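Local coordinates for protein RsfP (Uncultured bacterium, PDB 4GLJ) that probably catalyses the phosphate-dependent cleavage of methylthioadenosine to adenine and methylthioribose 1-phosphate, and binds the dye rhodamine B, at residues 81-86 with 126-131; 92-97 with 145-150; 111-116 with 150-155; 137-142 with 202-207. One frame throughout, in Å; residues are numbered along the deposited sequence.

Contact 1 of 4, residues 81-86 with 126-131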
loop_
_atom_site.group_PDB
_atom_site.type_symbol
_atom_site.label_atom_id
_atom_site.label_comp_id
_atom_site.label_asym_id
_atom_site.label_seq_id
_atom_site.Cartn_x
_atom_site.Cartn_y
_atom_site.Cartn_z
ATOM N N ASN A 81 9.943 19.727 2.048
ATOM C CA ASN A 81 9.978 20.520 0.813
ATOM C C ASN A 81 8.754 21.449 0.706
ATOM O O ASN A 81 8.893 22.630 0.406
ATOM C CB ASN A 81 9.969 19.585 -0.404
ATOM C CG ASN A 81 11.301 18.835 -0.585
ATOM O OD1 ASN A 81 12.312 19.218 0.050
ATOM N ND2 ASN A 81 11.332 17.825 -1.484
ATOM N N ILE A 82 7.578 20.906 1.016
ATOM C CA ILE A 82 6.331 21.678 0.844
ATOM C C ILE A 82 6.305 22.643 1.986
ATOM O O ILE A 82 5.953 23.790 1.778
ATOM C CB ILE A 82 5.093 20.684 0.841
ATOM C CG1 ILE A 82 5.043 19.876 -0.472
ATOM C CG2 ILE A 82 3.787 21.466 1.004
ATOM C CD1 ILE A 82 5.061 20.680 -1.770
ATOM N N TYR A 83 6.717 22.231 3.206
ATOM C CA TYR A 83 6.677 23.153 4.328
ATOM C C TYR A 83 7.619 24.359 4.044
ATOM O O TYR A 83 7.289 25.553 4.273
ATOM C CB TYR A 83 7.123 22.488 5.630
ATOM C CG TYR A 83 6.789 23.311 6.888
ATOM C CD1 TYR A 83 5.593 23.104 7.588
ATOM C CD2 TYR A 83 7.655 24.315 7.376
ATOM C CE1 TYR A 83 5.282 23.855 8.740
ATOM C CE2 TYR A 83 7.350 25.073 8.520
ATOM C CZ TYR A 83 6.151 24.829 9.187
ATOM O OH TYR A 83 5.802 25.582 10.292
ATOM N N ALA A 84 8.820 24.059 3.573
ATOM C CA ALA A 84 9.796 25.128 3.249
ATOM C C ALA A 84 9.230 26.141 2.211
ATOM O O ALA A 84 9.402 27.340 2.361
ATOM C CB ALA A 84 11.085 24.481 2.757
ATOM N N LEU A 85 8.509 25.655 1.207
ATOM C CA LEU A 85 8.013 26.525 0.134
ATOM C C LEU A 85 6.878 27.350 0.738
ATOM O O LEU A 85 6.780 28.543 0.478
ATOM C CB LEU A 85 7.521 25.711 -1.064
ATOM C CG LEU A 85 8.621 24.984 -1.851
ATOM C CD1 LEU A 85 8.030 24.151 -2.982
ATOM C CD2 LEU A 85 9.659 25.982 -2.425
ATOM N N LYS A 86 6.026 26.712 1.552
ATOM C CA LYS A 86 5.085 27.495 2.367
ATOM C C LYS A 86 5.701 28.642 3.169
ATOM O O LYS A 86 5.156 29.750 3.155
ATOM C CB LYS A 86 4.253 26.583 3.307
ATOM C CG LYS A 86 3.124 27.373 3.949
ATOM C CD LYS A 86 2.090 27.747 2.846
ATOM C CE LYS A 86 0.919 28.466 3.557
ATOM N NZ LYS A 86 -0.227 28.743 2.617
ATOM N N SER A 126 2.007 10.895 4.196
ATOM C CA SER A 126 1.283 11.603 3.129
ATOM C C SER A 126 0.340 12.716 3.683
ATOM O O SER A 126 -0.554 13.202 2.984
ATOM C CB SER A 126 0.499 10.585 2.270
ATOM O OG SER A 126 -0.332 9.839 3.177
ATOM N N THR A 127 0.632 13.166 4.900
ATOM C CA THR A 127 -0.122 14.256 5.541
ATOM C C THR A 127 0.766 14.915 6.568
ATOM O O THR A 127 1.732 14.333 7.100
ATOM C CB THR A 127 -1.408 13.711 6.232
ATOM O OG1 THR A 127 -2.141 14.783 6.835
ATOM C CG2 THR A 127 -1.077 12.702 7.338
ATOM N N PHE A 128 0.426 16.154 6.871
ATOM C CA PHE A 128 1.066 16.868 7.927
ATOM C C PHE A 128 0.283 16.648 9.193
ATOM O O PHE A 128 0.730 17.053 10.252
ATOM C CB PHE A 128 0.980 18.374 7.685
ATOM C CG PHE A 128 1.864 18.855 6.592
ATOM C CD1 PHE A 128 3.263 18.946 6.776
ATOM C CD2 PHE A 128 1.317 19.341 5.405
ATOM C CE1 PHE A 128 4.084 19.442 5.773
ATOM C CE2 PHE A 128 2.162 19.845 4.416
ATOM C CZ PHE A 128 3.530 19.930 4.589
ATOM N N PHE A 129 -0.892 16.004 9.068
ATOM C CA PHE A 129 -1.774 15.861 10.213
ATOM C C PHE A 129 -1.586 14.586 11.014
ATOM O O PHE A 129 -0.816 13.725 10.628
ATOM C CB PHE A 129 -3.235 16.115 9.743
ATOM C CG PHE A 129 -3.406 17.576 9.337
ATOM C CD1 PHE A 129 -3.206 18.001 8.002
ATOM C CD2 PHE A 129 -3.602 18.551 10.316
ATOM C CE1 PHE A 129 -3.299 19.368 7.672
ATOM C CE2 PHE A 129 -3.700 19.896 10.000
ATOM C CZ PHE A 129 -3.482 20.319 8.673
ATOM N N GLY A 130 -2.293 14.453 12.133
ATOM C CA GLY A 130 -2.021 13.353 13.041
ATOM C C GLY A 130 -1.290 13.954 14.224
ATOM O O GLY A 130 -0.995 15.185 14.247
ATOM N N ASP A 131 -1.065 13.110 15.254
ATOM C CA ASP A 131 -0.330 13.512 16.445
ATOM C C ASP A 131 -0.758 14.850 17.008
ATOM O O ASP A 131 0.123 15.711 17.291
ATOM C CB ASP A 131 1.201 13.496 16.182
ATOM C CG ASP A 131 2.017 13.640 17.470
ATOM O OD1 ASP A 131 1.520 13.310 18.586
ATOM O OD2 ASP A 131 3.190 14.076 17.376
#
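Phe128 reaches from the loop 126-131 to Ile82 and Tyr83 on helix 78-87, and the contact between the side chains is wholly apolar. The loop is first shaped at Thr127, which stands off the helix. Its OG1 accepts from Phe129 N at 2.8 Å, an ST turn that spans Phe128, and Glu209 of helix 200-209 binds both Thr127 OG1 and Phe128 N. Phe128 follows. With its CG anti to the carbonyl carbon (chi1 -73°), the ring extends to the helix and arrives edge first. Its CZ lies 3.9 Å from Ile82 CG2, a methyl close to the ring plane, and 4.1 Å from Ile82 CB, while the two side chains cross at about a right angle. The backbone also takes part, Tyr83 N lying 4.2 Å from Phe128 CZ at the ring edge. The neighbouring corner, Phe128 CE1, comes within 4.3 Å of Tyr83 CB, near the plane of the tyrosine ring and at its edge. Beyond Phe128 the loop leaves the helix; it lies along a second subunit, whose Gln178 and Glu75 bond to Ser126 O and Asp131 N. Leu206 touches both Ile82 and Phe128, so the aromatic residue joins two helices. A loop packed against helices 78-87 and 200-209 and bonded to a second subunit is consistent with the trimeric assembly of phosphorylase-superfamily enzymes.

Contact 2 of 4, residues 92-97 with 145-150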
loop_
_atom_site.group_PDB
_atom_site.type_symbol
_atom_site.label_atom_id
_atom_site.label_comp_id
_atom_site.label_asym_id
_atom_site.label_seq_id
_atom_site.Cartn_x
_atom_site.Cartn_y
_atom_site.Cartn_z
ATOM N N TYR A 92 1.752 29.255 -5.559
ATOM C CA TYR A 92 1.618 28.409 -6.774
ATOM C C TYR A 92 2.829 27.543 -6.932
ATOM O O TYR A 92 3.924 28.023 -6.867
ATOM C CB TYR A 92 1.484 29.212 -8.074
ATOM C CG TYR A 92 0.317 30.238 -8.056
ATOM C CD1 TYR A 92 -1.012 29.844 -8.315
ATOM C CD2 TYR A 92 0.559 31.566 -7.686
ATOM C CE1 TYR A 92 -2.061 30.776 -8.299
ATOM C CE2 TYR A 92 -0.478 32.528 -7.639
ATOM C CZ TYR A 92 -1.766 32.119 -7.966
ATOM O OH TYR A 92 -2.770 33.053 -7.932
ATOM N N ILE A 93 2.607 26.229 -7.135
ATOM C CA ILE A 93 3.713 25.278 -7.481
ATOM C C ILE A 93 3.457 24.637 -8.837
ATOM O O ILE A 93 2.345 24.171 -9.098
ATOM C CB ILE A 93 3.835 24.115 -6.434
ATOM C CG1 ILE A 93 4.291 24.731 -5.109
ATOM C CG2 ILE A 93 4.842 23.051 -6.902
ATOM C CD1 ILE A 93 4.253 23.729 -3.937
ATOM N N VAL A 94 4.495 24.621 -9.672
ATOM C CA VAL A 94 4.517 23.783 -10.838
ATOM C C VAL A 94 5.542 22.683 -10.580
ATOM O O VAL A 94 6.717 22.911 -10.428
ATOM C CB VAL A 94 4.889 24.528 -12.152
ATOM C CG1 VAL A 94 4.876 23.544 -13.351
ATOM C CG2 VAL A 94 3.853 25.630 -12.403
ATOM N N SER A 95 5.074 21.453 -10.624
ATOM C CA SER A 95 5.938 20.271 -10.444
ATOM C C SER A 95 6.279 19.809 -11.873
ATOM O O SER A 95 5.407 19.656 -12.741
ATOM C CB SER A 95 5.087 19.142 -9.809
ATOM O OG SER A 95 5.650 17.875 -10.229
ATOM N N VAL A 96 7.535 19.583 -12.120
ATOM C CA VAL A 96 7.966 19.204 -13.422
ATOM C C VAL A 96 8.552 17.832 -13.281
ATOM O O VAL A 96 9.552 17.680 -12.571
ATOM C CB VAL A 96 9.011 20.179 -13.999
ATOM C CG1 VAL A 96 9.386 19.663 -15.395
ATOM C CG2 VAL A 96 8.450 21.633 -14.041
ATOM N N SER A 97 7.886 16.827 -13.867
ATOM C CA SER A 97 8.205 15.426 -13.578
ATOM C C SER A 97 8.339 14.526 -14.806
ATOM O O SER A 97 7.512 14.624 -15.740
ATOM C CB SER A 97 7.080 14.859 -12.748
ATOM O OG SER A 97 7.103 15.614 -11.564
ATOM N N PRO A 145 -6.880 23.256 -11.666
ATOM C CA PRO A 145 -7.166 23.472 -13.112
ATOM C C PRO A 145 -6.753 24.877 -13.624
ATOM O O PRO A 145 -6.494 25.012 -14.802
ATOM C CB PRO A 145 -8.713 23.367 -13.190
ATOM C CG PRO A 145 -9.219 23.373 -11.790
ATOM C CD PRO A 145 -8.088 23.002 -10.867
ATOM N N GLU A 146 -6.735 25.896 -12.758
ATOM C CA GLU A 146 -6.304 27.245 -13.171
ATOM C C GLU A 146 -4.808 27.212 -13.550
ATOM O O GLU A 146 -4.444 27.789 -14.550
ATOM C CB GLU A 146 -6.583 28.297 -12.083
ATOM C CG GLU A 146 -8.035 28.364 -11.647
ATOM C CD GLU A 146 -8.937 29.059 -12.661
ATOM O OE1 GLU A 146 -10.013 29.590 -12.252
ATOM O OE2 GLU A 146 -8.573 29.128 -13.863
ATOM N N VAL A 147 -3.984 26.490 -12.785
ATOM C CA VAL A 147 -2.546 26.292 -13.091
ATOM C C VAL A 147 -2.363 25.368 -14.263
ATOM O O VAL A 147 -1.565 25.653 -15.153
ATOM C CB VAL A 147 -1.743 25.737 -11.874
ATOM C CG1 VAL A 147 -0.269 25.718 -12.154
ATOM C CG2 VAL A 147 -1.927 26.627 -10.613
ATOM N N ALA A 148 -3.130 24.269 -14.326
ATOM C CA ALA A 148 -3.089 23.392 -15.501
ATOM C C ALA A 148 -3.477 24.139 -16.768
ATOM O O ALA A 148 -2.816 23.972 -17.792
ATOM C CB ALA A 148 -4.004 22.152 -15.341
ATOM N N ASP A 149 -4.536 24.964 -16.733
ATOM C CA ASP A 149 -4.838 25.739 -17.934
ATOM C C ASP A 149 -3.683 26.675 -18.345
ATOM O O ASP A 149 -3.470 26.885 -19.559
ATOM C CB ASP A 149 -6.138 26.516 -17.806
ATOM C CG ASP A 149 -6.405 27.363 -19.038
ATOM O OD1 ASP A 149 -6.629 26.772 -20.149
ATOM O OD2 ASP A 149 -6.306 28.623 -18.899
ATOM N N ILE A 150 -3.046 27.322 -17.351
ATOM C CA ILE A 150 -1.842 28.155 -17.626
ATOM C C ILE A 150 -0.742 27.298 -18.286
ATOM O O ILE A 150 -0.117 27.742 -19.267
ATOM C CB ILE A 150 -1.325 28.868 -16.361
ATOM C CG1 ILE A 150 -2.182 30.125 -16.133
ATOM C CG2 ILE A 150 0.148 29.254 -16.491
ATOM C CD1 ILE A 150 -1.989 30.834 -14.833
#
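Val147 on helix 145-157 meets Tyr92 and Val94 of strand 92-101, using one methyl for each. The short segments cross at -56°, with 9.8 Å between their axes, and Val94 and Val147 are the closest pair along the backbones. The apolar contacts divide by branch. CG1 of Val147, anti to the backbone N (chi1 -173°), points at Val94 and stops 4.1 Å from its CG2. The other methyl, CG2, sits beside the backbone N and faces the tyrosine, 4.1 Å from Tyr92 CD1; it lies at the edge of the ring and near its plane. The rings of Tyr92 and His270 meet edge-to-face, a T-shaped pair. Val147 also packs on Ala215 of strand 213-221, so its side chain spans two adjacent strands of the sheet. Contact with the strand backbone is slighter: the CB of Ile93 points away from the helix, but the residue offers its carbonyl O, 4.3 Å from Val147 CG1. The polar end of the tyrosine looks elsewhere, Tyr92 OH being hydrogen-bonded to Pro265 O. A buried strand, hydrogen-bonded in parallel to strands 16-20 and 213-221 and covered by a helix through a valine set against a valine and a tyrosine, is the layered alpha/beta arrangement of the nucleoside phosphorylase fold.

Contact 3 of 4, residues 111-116 with 150-155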
loop_
_atom_site.group_PDB
_atom_site.type_symbol
_atom_site.label_atom_id
_atom_site.label_comp_id
_atom_site.label_asym_id
_atom_site.label_seq_id
_atom_site.Cartn_x
_atom_site.Cartn_y
_atom_site.Cartn_z
ATOM N N MET A 111 4.683 16.318 -23.833
ATOM C CA MET A 111 4.307 16.671 -22.449
ATOM C C MET A 111 2.843 16.419 -22.212
ATOM O O MET A 111 2.049 16.355 -23.170
ATOM C CB MET A 111 4.675 18.113 -22.135
ATOM C CG MET A 111 6.114 18.442 -22.590
ATOM S SD MET A 111 6.613 20.078 -22.003
ATOM C CE MET A 111 8.191 20.299 -22.823
ATOM N N VAL A 112 2.519 16.255 -20.936
ATOM C CA VAL A 112 1.217 15.887 -20.502
ATOM C C VAL A 112 0.925 16.763 -19.281
ATOM O O VAL A 112 1.744 16.920 -18.357
ATOM C CB VAL A 112 1.139 14.379 -20.132
ATOM C CG1 VAL A 112 -0.265 14.046 -19.643
ATOM C CG2 VAL A 112 1.424 13.520 -21.385
ATOM N N ILE A 113 -0.261 17.349 -19.289
ATOM C CA ILE A 113 -0.709 18.131 -18.114
ATOM C C ILE A 113 -1.895 17.361 -17.490
ATOM O O ILE A 113 -3.048 17.509 -17.908
ATOM C CB ILE A 113 -1.226 19.575 -18.521
ATOM C CG1 ILE A 113 -0.226 20.258 -19.464
ATOM C CG2 ILE A 113 -1.546 20.429 -17.275
ATOM C CD1 ILE A 113 1.141 20.328 -18.880
ATOM N N PRO A 114 -1.614 16.520 -16.534
ATOM C CA PRO A 114 -2.730 15.663 -16.036
ATOM C C PRO A 114 -3.741 16.474 -15.238
ATOM O O PRO A 114 -3.428 17.597 -14.755
ATOM C CB PRO A 114 -1.992 14.657 -15.125
ATOM C CG PRO A 114 -0.736 15.397 -14.703
ATOM C CD PRO A 114 -0.317 16.128 -15.979
ATOM N N ASP A 115 -4.984 15.982 -15.174
ATOM C CA ASP A 115 -5.928 16.640 -14.327
ATOM C C ASP A 115 -6.275 15.697 -13.163
ATOM O O ASP A 115 -6.923 16.131 -12.206
ATOM C CB ASP A 115 -7.184 17.068 -15.126
ATOM C CG ASP A 115 -7.961 15.874 -15.696
ATOM O OD1 ASP A 115 -7.387 14.802 -15.994
ATOM O OD2 ASP A 115 -9.177 15.995 -15.845
ATOM N N GLN A 116 -5.836 14.414 -13.219
ATOM C CA GLN A 116 -6.221 13.518 -12.132
ATOM C C GLN A 116 -4.999 12.753 -11.718
ATOM O O GLN A 116 -3.993 12.697 -12.458
ATOM C CB GLN A 116 -7.358 12.561 -12.589
ATOM C CG GLN A 116 -8.784 13.197 -12.503
ATOM C CD GLN A 116 -9.112 13.588 -11.029
ATOM O OE1 GLN A 116 -8.678 12.907 -10.122
ATOM N NE2 GLN A 116 -9.808 14.717 -10.817
ATOM N N ILE A 150 -3.046 27.322 -17.351
ATOM C CA ILE A 150 -1.842 28.155 -17.626
ATOM C C ILE A 150 -0.742 27.298 -18.286
ATOM O O ILE A 150 -0.117 27.742 -19.267
ATOM C CB ILE A 150 -1.325 28.868 -16.361
ATOM C CG1 ILE A 150 -2.182 30.125 -16.133
ATOM C CG2 ILE A 150 0.148 29.254 -16.491
ATOM C CD1 ILE A 150 -1.989 30.834 -14.833
ATOM N N LEU A 151 -0.524 26.062 -17.777
ATOM C CA LEU A 151 0.486 25.234 -18.375
ATOM C C LEU A 151 0.263 24.918 -19.845
ATOM O O LEU A 151 1.240 24.862 -20.597
ATOM C CB LEU A 151 0.775 23.943 -17.571
ATOM C CG LEU A 151 1.358 24.249 -16.180
ATOM C CD1 LEU A 151 1.260 22.962 -15.314
ATOM C CD2 LEU A 151 2.816 24.695 -16.293
ATOM N N ILE A 152 -0.984 24.639 -20.226
ATOM C CA ILE A 152 -1.375 24.390 -21.568
ATOM C C ILE A 152 -1.057 25.609 -22.437
ATOM O O ILE A 152 -0.512 25.445 -23.519
ATOM C CB ILE A 152 -2.911 24.049 -21.657
ATOM C CG1 ILE A 152 -3.215 22.688 -20.997
ATOM C CG2 ILE A 152 -3.346 24.000 -23.085
ATOM C CD1 ILE A 152 -4.704 22.515 -20.605
ATOM N N ARG A 153 -1.422 26.810 -21.988
ATOM C CA ARG A 153 -1.199 28.004 -22.845
ATOM C C ARG A 153 0.321 28.325 -22.843
ATOM O O ARG A 153 0.846 28.775 -23.854
ATOM C CB ARG A 153 -2.028 29.173 -22.358
ATOM C CG ARG A 153 -3.506 28.944 -22.605
ATOM C CD ARG A 153 -4.341 30.135 -22.214
ATOM N NE ARG A 153 -4.526 30.177 -20.771
ATOM C CZ ARG A 153 -4.121 31.182 -20.003
ATOM N NH1 ARG A 153 -3.517 32.238 -20.541
ATOM N NH2 ARG A 153 -4.356 31.125 -18.700
ATOM N N ALA A 154 0.985 28.051 -21.713
ATOM C CA ALA A 154 2.467 28.267 -21.578
ATOM C C ALA A 154 3.189 27.379 -22.618
ATOM O O ALA A 154 4.157 27.820 -23.286
ATOM C CB ALA A 154 2.971 27.923 -20.168
ATOM N N TYR A 155 2.717 26.131 -22.761
ATOM C CA TYR A 155 3.333 25.175 -23.704
ATOM C C TYR A 155 3.207 25.752 -25.094
ATOM O O TYR A 155 4.159 25.695 -25.906
ATOM C CB TYR A 155 2.581 23.798 -23.737
ATOM C CG TYR A 155 3.205 22.805 -24.728
ATOM C CD1 TYR A 155 4.242 21.921 -24.315
ATOM C CD2 TYR A 155 2.734 22.688 -26.060
ATOM C CE1 TYR A 155 4.806 21.005 -25.216
ATOM C CE2 TYR A 155 3.303 21.788 -26.943
ATOM C CZ TYR A 155 4.324 20.936 -26.528
ATOM O OH TYR A 155 4.884 20.015 -27.437
#
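Strand 111-114 and helix 150-155 run nearly antiparallel, at 162° and 9.3 Å between axes, with Ile113 nearest Ile152 and Met111 nearest Tyr155 by CA position. At the start of the strand and the end of the helical segment, Met111 stretches out beyond CG and brings its sulfur to the rim of the Tyr155 ring. SD lies 3.8 Å from Tyr155 CD1 and 4.9 Å from the ring centroid, 86° off the ring normal, which is a Met-aromatic contact made in the ring plane. The CG of Met111 adds to it, 3.9 Å from Tyr155 CE1. Ile113 then fits against the preceding helical turn. Its CG1, placed beside the backbone N (chi1 -48°), sits 4.1 Å from Ile152 CG1, while CD1 bends on to lie 3.9 Å from Leu151 CB. Strand 165-167 flanks this row: Cys165 touches both Ile113 and Tyr155, and Ala167 touches Ile152. Sulfur, aliphatic and aromatic groups make the contact, so cohesion rests on dispersion, probably helped by attraction between the sulfur and the positively polarised C-H edge of the tyrosine.

Contact 4 of 4, residues 137-142 with 202-207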
loop_
_atom_site.group_PDB
_atom_site.type_symbol
_atom_site.label_atom_id
_atom_site.label_comp_id
_atom_site.label_asym_id
_atom_site.label_seq_id
_atom_site.Cartn_x
_atom_site.Cartn_y
_atom_site.Cartn_z
ATOM N N VAL A 137 -8.551 17.244 3.949
ATOM C CA VAL A 137 -8.756 18.097 2.728
ATOM C C VAL A 137 -9.343 17.237 1.596
ATOM O O VAL A 137 -9.134 16.026 1.537
ATOM C CB VAL A 137 -7.462 18.801 2.282
ATOM C CG1 VAL A 137 -6.970 19.713 3.394
ATOM C CG2 VAL A 137 -6.358 17.795 1.916
ATOM N N SER A 138 -10.127 17.819 0.732
ATOM C CA SER A 138 -10.598 17.109 -0.458
ATOM C C SER A 138 -9.514 17.109 -1.541
ATOM O O SER A 138 -8.919 18.121 -1.823
ATOM C CB SER A 138 -11.828 17.825 -0.975
ATOM O OG SER A 138 -11.956 17.610 -2.358
ATOM N N MET A 139 -9.242 15.964 -2.140
ATOM C CA MET A 139 -8.311 15.882 -3.255
ATOM C C MET A 139 -9.103 15.540 -4.511
ATOM O O MET A 139 -8.508 15.070 -5.475
ATOM C CB MET A 139 -7.317 14.767 -2.994
ATOM C CG MET A 139 -6.343 15.095 -1.859
ATOM S SD MET A 139 -5.359 16.557 -2.172
ATOM C CE MET A 139 -4.344 16.198 -3.646
ATOM N N ALA A 140 -10.410 15.838 -4.531
ATOM C CA ALA A 140 -11.296 15.466 -5.671
ATOM C C ALA A 140 -10.661 15.941 -6.990
ATOM O O ALA A 140 -10.577 15.171 -8.006
ATOM C CB ALA A 140 -12.708 16.049 -5.529
ATOM N N ASP A 141 -10.242 17.212 -6.996
ATOM C CA ASP A 141 -9.485 17.740 -8.131
ATOM C C ASP A 141 -8.022 17.964 -7.663
ATOM O O ASP A 141 -7.717 19.004 -6.999
ATOM C CB ASP A 141 -10.176 19.015 -8.715
ATOM C CG ASP A 141 -11.592 18.739 -9.137
ATOM O OD1 ASP A 141 -11.791 17.977 -10.093
ATOM O OD2 ASP A 141 -12.526 19.211 -8.445
ATOM N N PRO A 142 -7.132 16.972 -7.908
ATOM C CA PRO A 142 -5.940 17.091 -7.116
ATOM C C PRO A 142 -4.857 18.036 -7.702
ATOM O O PRO A 142 -3.841 18.209 -7.034
ATOM C CB PRO A 142 -5.367 15.642 -7.105
ATOM C CG PRO A 142 -5.809 15.148 -8.470
ATOM C CD PRO A 142 -7.244 15.628 -8.556
ATOM N N PRO A 202 3.417 11.905 -2.259
ATOM C CA PRO A 202 2.323 12.666 -1.607
ATOM C C PRO A 202 2.434 14.180 -1.842
ATOM O O PRO A 202 1.664 14.903 -1.251
ATOM C CB PRO A 202 2.541 12.347 -0.116
ATOM C CG PRO A 202 4.049 12.282 -0.038
ATOM C CD PRO A 202 4.443 11.490 -1.269
ATOM N N GLU A 203 3.336 14.600 -2.738
ATOM C CA GLU A 203 3.603 16.067 -2.972
ATOM C C GLU A 203 2.303 16.818 -3.249
ATOM O O GLU A 203 2.081 17.878 -2.622
ATOM C CB GLU A 203 4.560 16.220 -4.130
ATOM C CG GLU A 203 5.487 17.398 -4.101
ATOM C CD GLU A 203 6.477 17.331 -5.256
ATOM O OE1 GLU A 203 6.029 17.584 -6.421
ATOM O OE2 GLU A 203 7.665 16.942 -5.052
ATOM N N ALA A 204 1.406 16.247 -4.082
ATOM C CA ALA A 204 0.130 16.955 -4.379
ATOM C C ALA A 204 -0.787 17.079 -3.134
ATOM O O ALA A 204 -1.486 18.107 -2.959
ATOM C CB ALA A 204 -0.658 16.319 -5.544
ATOM N N LYS A 205 -0.852 16.006 -2.322
ATOM C CA LYS A 205 -1.649 16.010 -1.076
ATOM C C LYS A 205 -1.104 17.099 -0.092
ATOM O O LYS A 205 -1.873 17.808 0.567
ATOM C CB LYS A 205 -1.562 14.595 -0.409
ATOM C CG LYS A 205 -2.394 13.553 -1.188
ATOM C CD LYS A 205 -2.231 12.169 -0.523
ATOM C CE LYS A 205 -3.307 11.273 -1.184
ATOM N NZ LYS A 205 -3.124 9.796 -0.864
ATOM N N LEU A 206 0.178 17.085 0.124
ATOM C CA LEU A 206 0.836 17.998 1.050
ATOM C C LEU A 206 0.665 19.467 0.602
ATOM O O LEU A 206 0.397 20.345 1.426
ATOM C CB LEU A 206 2.330 17.620 1.203
ATOM C CG LEU A 206 2.459 16.204 1.869
ATOM C CD1 LEU A 206 3.885 15.643 1.728
ATOM C CD2 LEU A 206 2.052 16.233 3.361
ATOM N N ALA A 207 0.805 19.715 -0.691
ATOM C CA ALA A 207 0.625 21.071 -1.254
ATOM C C ALA A 207 -0.821 21.491 -0.965
ATOM O O ALA A 207 -1.081 22.656 -0.568
ATOM C CB ALA A 207 0.896 21.048 -2.784
HETATM O O HOH W 1 -2.592 19.547 -4.905
#
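Met139 is folded twice on itself, chi2 at -60° and chi3 at -63°, and this bend carries its methyl onto the backbone of Ala204 and Lys205. The setting is the trimeric phosphorylase-superfamily fold: loop 137-142 lies over helix 200-209 beside a second subunit. There Gln178 of that subunit packs against both Met139 and Lys205, and Asp141 forms a salt bridge with its Arg182. CE of Met139 is the atom that does most of the touching. It stands 3.5 Å from Ala204 O and 3.7 Å from Lys205 CA, with the methyl Ala204 CB at 4.1 Å. The sulfur also touches Lys205, Met139 SD being 3.9 Å from Lys205 CA. Of the Lys205 side chain, CG comes nearest, 4.1 Å from Met139 CE. From there its extended chain runs away from the loop and delivers NZ to Asp119 in a salt bridge, so the aliphatic part serves the methionine and the charge is paired elsewhere. Pro142 closes the other end of the contact through its carbonyl, Pro142 O lying 4.0 Å from Ala204 CB; its ring packs on Gln116 and Met117. Two acceptors are joined here by a single water that donates to both, one hydrogen going to Pro142 O at 2.8 Å and the other to Ala204 O at 2.7 Å.

How the contacts relate
Contacts 2 and 3 share helix 145-157 and cover the same sheet, their centres about 7 Å apart; Val94 CG1 meets Leu151 CD2 at 3.8 Å between them. Contacts 1 and 4, with centres about 12 Å apart, join through helix 200-209, where Phe128 CE2 lies 3.5 Å from Leu206 O, and both touch the second subunit. Ile82 CD1, 3.8 Å from Ile93 CD1, links contact 1 to contact 2, whereas Gln116 NE2, 2.9 Å from Ala140 O in a probable hydrogen bond, ties contact 3 to contact 4. The side chain of Met139 in contact 4 is about 9 Å from a bound rhodamine B, and that of Met111 in contact 3 about 13 Å from a bound rhodamine B.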